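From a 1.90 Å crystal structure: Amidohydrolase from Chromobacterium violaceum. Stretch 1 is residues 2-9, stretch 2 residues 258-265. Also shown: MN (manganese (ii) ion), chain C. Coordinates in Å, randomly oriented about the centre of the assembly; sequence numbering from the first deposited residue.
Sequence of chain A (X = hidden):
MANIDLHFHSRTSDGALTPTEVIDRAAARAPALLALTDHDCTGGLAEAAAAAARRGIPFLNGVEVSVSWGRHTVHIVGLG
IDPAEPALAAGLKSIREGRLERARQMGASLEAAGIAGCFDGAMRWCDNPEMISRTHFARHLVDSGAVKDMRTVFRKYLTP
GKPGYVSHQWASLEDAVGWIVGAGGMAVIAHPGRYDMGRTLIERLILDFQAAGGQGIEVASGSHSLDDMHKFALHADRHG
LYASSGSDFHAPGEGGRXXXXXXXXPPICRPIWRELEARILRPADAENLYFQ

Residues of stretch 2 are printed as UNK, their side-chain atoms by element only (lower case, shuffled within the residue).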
ATOM      1  N   ALA A   2       9.150 -11.137  13.193  1.00  7.39           N
ATOM      2  CA  ALA A   2       7.952 -11.888  12.848  1.00  7.55           C
ATOM      3  C   ALA A   2       8.007 -12.326  11.392  1.00  8.70           C
ATOM      4  O   ALA A   2       8.524 -11.608  10.537  1.00  9.79           O
ATOM      5  CB  ALA A   2       6.705 -11.053  13.096  1.00  6.24           C
ATOM      6  N   ASN A   3       7.474 -13.517  11.132  1.00 10.25           N
ATOM      7  CA  ASN A   3       7.462 -14.142   9.802  1.00 10.75           C
ATOM      8  C   ASN A   3       6.194 -13.854   9.002  1.00 10.01           C
ATOM      9  O   ASN A   3       5.729 -14.699   8.235  1.00 13.35           O
ATOM     10  CB  ASN A   3       7.875 -15.625   9.799  1.00 13.26           C
ATOM     11  CG  ASN A   3       7.019 -16.478  10.696  1.00 16.30           C
ATOM     12  OD1 ASN A   3       6.136 -15.981  11.382  1.00 18.42           O
ATOM     13  ND2 ASN A   3       7.271 -17.781  10.687  1.00 19.47           N
ATOM     14  N   ILE A   4       5.540 -12.755   9.357  1.00  6.28           N
ATOM     15  CA  ILE A   4       4.302 -12.307   8.733  1.00  7.23           C
ATOM     16  C   ILE A   4       4.554 -11.013   7.942  1.00  7.77           C
ATOM     17  O   ILE A   4       5.276 -10.130   8.399  1.00  7.78           O
ATOM     18  CB  ILE A   4       3.254 -11.992   9.821  1.00 12.26           C
ATOM     19  CG1 ILE A   4       3.086 -13.175  10.775  1.00 19.00           C
ATOM     20  CG2 ILE A   4       1.913 -11.599   9.205  1.00 11.74           C
ATOM     21  CD1 ILE A   4       2.274 -14.288  10.206  1.00 19.59           C
ATOM     22  N   ASP A   5       4.026 -10.907   6.727  1.00  6.75           N
ATOM     23  CA  ASP A   5       4.118  -9.630   6.032  1.00  5.22           C
ATOM     24  C   ASP A   5       2.810  -9.342   5.296  1.00  6.24           C
ATOM     25  O   ASP A   5       2.496  -9.999   4.296  1.00  4.76           O
ATOM     26  CB  ASP A   5       5.304  -9.672   5.060  1.00  5.20           C
ATOM     27  CG  ASP A   5       5.606  -8.322   4.443  1.00  6.31           C
ATOM     28  OD1 ASP A   5       4.823  -7.366   4.671  1.00  6.49           O
ATOM     29  OD2 ASP A   5       6.630  -8.216   3.728  1.00  5.68           O
ATOM     30  N   LEU A   6       2.077  -8.344   5.784  1.00  6.46           N
ATOM     31  CA  LEU A   6       0.772  -7.949   5.248  1.00  6.42           C
ATOM     32  C   LEU A   6       0.745  -6.692   4.373  1.00  7.20           C
ATOM     33  O   LEU A   6      -0.322  -6.078   4.232  1.00  5.91           O
ATOM     34  CB  LEU A   6      -0.313  -7.917   6.340  1.00  3.96           C
ATOM     35  CG  LEU A   6      -0.332  -9.189   7.195  1.00  4.93           C
ATOM     36  CD1 LEU A   6      -1.429  -9.141   8.251  1.00  5.01           C
ATOM     37  CD2 LEU A   6      -0.447 -10.455   6.324  1.00  2.91           C
ATOM     38  N   HIS A   7       1.912  -6.194   3.963  1.00  5.81           N
ATOM     39  CA  HIS A   7       1.951  -5.061   3.035  1.00  5.20           C
ATOM     40  C   HIS A   7       3.147  -5.112   2.067  1.00  3.68           C
ATOM     41  O   HIS A   7       4.282  -5.006   2.504  1.00  3.23           O
ATOM     42  CB  HIS A   7       1.999  -3.777   3.872  1.00  6.56           C
ATOM     43  CG  HIS A   7       1.791  -2.516   3.096  1.00  7.64           C
ATOM     44  ND1 HIS A   7       1.147  -1.419   3.633  1.00  6.71           N
ATOM     45  CD2 HIS A   7       2.162  -2.158   1.844  1.00  6.80           C
ATOM     46  CE1 HIS A   7       1.120  -0.447   2.738  1.00  6.10           C
ATOM     47  NE2 HIS A   7       1.726  -0.871   1.645  1.00  4.94           N
ATOM     48  N   PHE A   8       2.895  -5.215   0.768  1.00  2.78           N
ATOM     49  CA  PHE A   8       3.963  -5.096  -0.239  1.00  3.78           C
ATOM     50  C   PHE A   8       3.363  -4.969  -1.636  1.00  4.02           C
ATOM     51  O   PHE A   8       2.154  -5.167  -1.813  1.00  4.05           O
ATOM     52  CB  PHE A   8       4.979  -6.271  -0.160  1.00  3.05           C
ATOM     53  CG  PHE A   8       4.358  -7.658  -0.184  1.00  4.08           C
ATOM     54  CD1 PHE A   8       4.138  -8.322  -1.394  1.00  2.26           C
ATOM     55  CD2 PHE A   8       4.061  -8.329   1.006  1.00  3.04           C
ATOM     56  CE1 PHE A   8       3.567  -9.604  -1.419  1.00  1.98           C
ATOM     57  CE2 PHE A   8       3.497  -9.614   0.991  1.00  1.82           C
ATOM     58  CZ  PHE A   8       3.256 -10.256  -0.230  1.00  2.05           C
ATOM     59  N   HIS A   9       4.219  -4.706  -2.624  1.00  2.15           N
ATOM     60  CA  HIS A   9       3.774  -4.338  -3.968  1.00  3.42           C
ATOM     61  C   HIS A   9       4.404  -5.189  -5.055  1.00  5.30           C
ATOM     62  O   HIS A   9       5.429  -5.836  -4.835  1.00  6.38           O
ATOM     63  CB  HIS A   9       4.091  -2.866  -4.246  1.00  5.05           C
ATOM     64  CG  HIS A   9       3.342  -1.935  -3.350  1.00  6.28           C
ATOM     65  ND1 HIS A   9       2.145  -1.363  -3.711  1.00  5.88           N
ATOM     66  CD2 HIS A   9       3.587  -1.532  -2.081  1.00  6.50           C
ATOM     67  CE1 HIS A   9       1.689  -0.628  -2.712  1.00  5.39           C
ATOM     68  NE2 HIS A   9       2.547  -0.713  -1.712  1.00  5.82           N
ATOM     69  N   UNK A 258      12.892  -5.693   3.956  1.00 18.41           N
ATOM     70  CA  UNK A 258      12.674  -6.674   2.901  1.00 21.45           C
ATOM     71  C   UNK A 258      11.412  -7.487   3.135  1.00 17.34           C
ATOM     72  O   UNK A 258      10.964  -7.677   4.271  1.00 18.74           O
ATOM     73  o   UNK A 258      13.775  -9.845   1.782  1.00 29.22           O
ATOM     74  c   UNK A 258      13.866  -7.624   2.722  1.00 24.91           C
ATOM     75  o   UNK A 258      13.366  -8.139   0.422  1.00 15.67           O
ATOM     76  c   UNK A 258      13.665  -8.605   1.554  1.00 25.44           C
ATOM     77  N   UNK A 259      10.864  -7.981   2.037  1.00 10.50           N
ATOM     78  CA  UNK A 259       9.566  -8.622   2.040  1.00  9.70           C
ATOM     79  C   UNK A 259       9.605  -9.981   2.739  1.00  8.53           C
ATOM     80  O   UNK A 259      10.585 -10.722   2.630  1.00  8.57           O
ATOM     81  c   UNK A 259       7.590  -9.227   0.593  1.00  6.42           C
ATOM     82  c   UNK A 259       9.924  -9.775  -0.191  1.00  7.45           C
ATOM     83  c   UNK A 259       9.044  -8.786   0.592  1.00  6.79           C
ATOM     84  N   UNK A 260       8.538 -10.304   3.464  1.00  6.37           N
ATOM     85  CA  UNK A 260       8.414 -11.623   4.063  1.00  5.63           C
ATOM     86  C   UNK A 260       8.735 -11.634   5.548  1.00  7.50           C
ATOM     87  O   UNK A 260       8.601 -12.663   6.216  1.00  6.92           O
ATOM     88  N   UNK A 261       9.151 -10.480   6.057  1.00  7.55           N
ATOM     89  CA  UNK A 261       9.525 -10.339   7.462  1.00 10.22           C
ATOM     90  C   UNK A 261       9.102  -8.964   7.976  1.00  7.84           C
ATOM     91  O   UNK A 261       9.138  -7.982   7.239  1.00  5.71           O
ATOM     92  c   UNK A 261      11.493 -11.264  10.065  1.00 26.68           C
ATOM     93  c   UNK A 261      12.422  -9.414  10.794  1.00 27.58           C
ATOM     94  n   UNK A 261      12.106  -9.238   9.523  1.00 28.40           N
ATOM     95  c   UNK A 261      11.516 -10.386   9.033  1.00 24.54           C
ATOM     96  n   UNK A 261      12.065 -10.636  11.147  1.00 27.64           N
ATOM     97  c   UNK A 261      11.038 -10.512   7.621  1.00 16.18           C
ATOM     98  N   UNK A 262       8.691  -8.900   9.238  1.00  7.12           N
ATOM     99  CA  UNK A 262       8.394  -7.628   9.882  1.00  5.55           C
ATOM    100  C   UNK A 262       8.882  -7.685  11.328  1.00  9.32           C
ATOM    101  O   UNK A 262       9.156  -8.767  11.863  1.00  8.26           O
ATOM    102  c   UNK A 262       6.886  -7.313   9.875  1.00  4.74           C
ATOM    103  c   UNK A 262       6.390  -7.026   8.458  1.00  4.21           C
ATOM    104  o   UNK A 262       6.176  -8.424  10.423  1.00  5.77           O
ATOM    105  N   UNK A 263       9.011  -6.515  11.944  1.00 10.29           N
ATOM    106  CA  UNK A 263       9.344  -6.412  13.361  1.00 11.33           C
ATOM    107  C   UNK A 263       8.218  -6.995  14.208  1.00  8.96           C
ATOM    108  O   UNK A 263       7.048  -6.768  13.917  1.00  7.19           O
ATOM    109  c   UNK A 263      10.714  -4.260  13.093  1.00 24.05           C
ATOM    110  o   UNK A 263      12.214  -5.266  14.642  1.00 28.39           O
ATOM    111  c   UNK A 263      12.014  -4.962  13.445  1.00 29.45           C
ATOM    112  o   UNK A 263      12.819  -5.230  12.527  1.00 33.42           O
ATOM    113  c   UNK A 263       9.518  -4.938  13.744  1.00 18.25           C
ATOM    114  N   UNK A 264       8.580  -7.727  15.261  1.00  7.75           N
ATOM    115  CA  UNK A 264       7.614  -8.255  16.217  1.00  8.63           C
ATOM    116  C   UNK A 264       6.735  -7.128  16.770  1.00  8.17           C
ATOM    117  O   UNK A 264       7.244  -6.097  17.204  1.00  6.93           O
ATOM    118  c   UNK A 264       8.329  -8.919  17.402  1.00 10.93           C
ATOM    119  c   UNK A 264       9.037 -10.203  17.030  1.00 12.74           C
ATOM    120  o   UNK A 264       9.869 -10.654  17.845  1.00 14.06           O
ATOM    121  o   UNK A 264       8.761 -10.775  15.951  1.00 10.09           O
ATOM    122  N   UNK A 265       5.423  -7.339  16.768  1.00  9.79           N
ATOM    123  CA  UNK A 265       4.494  -6.382  17.368  1.00 10.58           C
ATOM    124  C   UNK A 265       4.733  -6.248  18.875  1.00  9.67           C
ATOM    125  O   UNK A 265       5.047  -7.225  19.545  1.00  7.39           O
ATOM    126  c   UNK A 265       2.467  -6.708  15.720  1.00  7.56           C
ATOM    127  c   UNK A 265       3.042  -6.807  17.133  1.00  7.98           C
ATOM    128  c   UNK A 265       1.068  -7.311  15.709  1.00  5.67           C
ATOM    129  c   UNK A 265       2.451  -5.265  15.226  1.00  4.49           C
TER
HETATM  130 MN    MN C1290       2.314   0.510   0.050  1.00  7.55          MN

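Position 258 has four side-chain atoms: two carbons in line, the second carrying two oxygens. Its CA-to-CB bond points away from stretch 1, and its side chain comes no nearer than 7.3 Å. A carboxylate on a short stem makes this Asp258.

Position 259 has three carbons and no heteroatom. The first carbon carries the other two. One of these outer carbons lies over one face of the Phe8 ring, 3.9 Å from the ring centroid and 3.7 Å from Phe8 CD2. The same carbon is 3.4 Å from Asp5 OD2. This is Val259.

Position 260 has no side-chain atoms. Its backbone N donates to Asp5 OD2 at 2.8 Å, with a nearly straight angle of 172°. Its phi/psi of 102/-4 would jam a CB against the carbonyl O of the residue before, which by itself calls for glycine. It is Gly260.

Position 261 has one carbon followed by a five-membered ring of three carbons and two nitrogens. It closes the type II turn that starts at Asp258. The CA-to-CB bond points away from stretch 1, but the ring comes back to it: one ring carbon of 261 is 3.0 Å from Ala2 O. The CA of 261 also makes a CA-H...O contact with Ala2 O at 3.5 Å. Only an imidazole fits the ring, so His261.

Position 262 has a first carbon carrying one oxygen and one carbon. The side-chain oxygen of 262 donates to Ile4 O at 2.8 Å. The backbone pairs with Ala2 in both directions: N of 262 to Ala2 O is 3.0 Å, and Ala2 N to O of 262 is 2.7 Å. A hydroxyl and a methyl on a branched CB give Thr262.

Position 263 has three carbons in line, the third carrying two oxygens. Its CA-to-CB bond points away, and the side chain stays exposed. This is Glu263.

Position 264 has two carbons, the second carrying two oxygens. Its CA-to-CB bond points away, but the carboxylate reaches nearer, and one carboxylate oxygen of 264 accepts from Ala2 N at 2.8 Å. This is Asp264.

Position 265 has four carbons, forked at the second. It makes no contact with stretch 1. It is Leu265.

The contact buries 440 Å², both sides summed, and is held by five hydrogen bonds. Ala2 and Thr262 join the backbones at one end, with Asp264 adding a second acceptor for Ala2 N. At Asp5, the carboxylate divides its work: OD2 takes Gly260 N from the turn, while Asp5 OD1 accepts from His7 N at 3.2 Å. His7 NE2 and His9 NE2 each bind the manganese at 2.2 Å, so Asp5 links the turn to a metal-binding segment. Val259 against Phe8 supplies the apolar part.

Stretch 2 258-265: DVGHTEDL
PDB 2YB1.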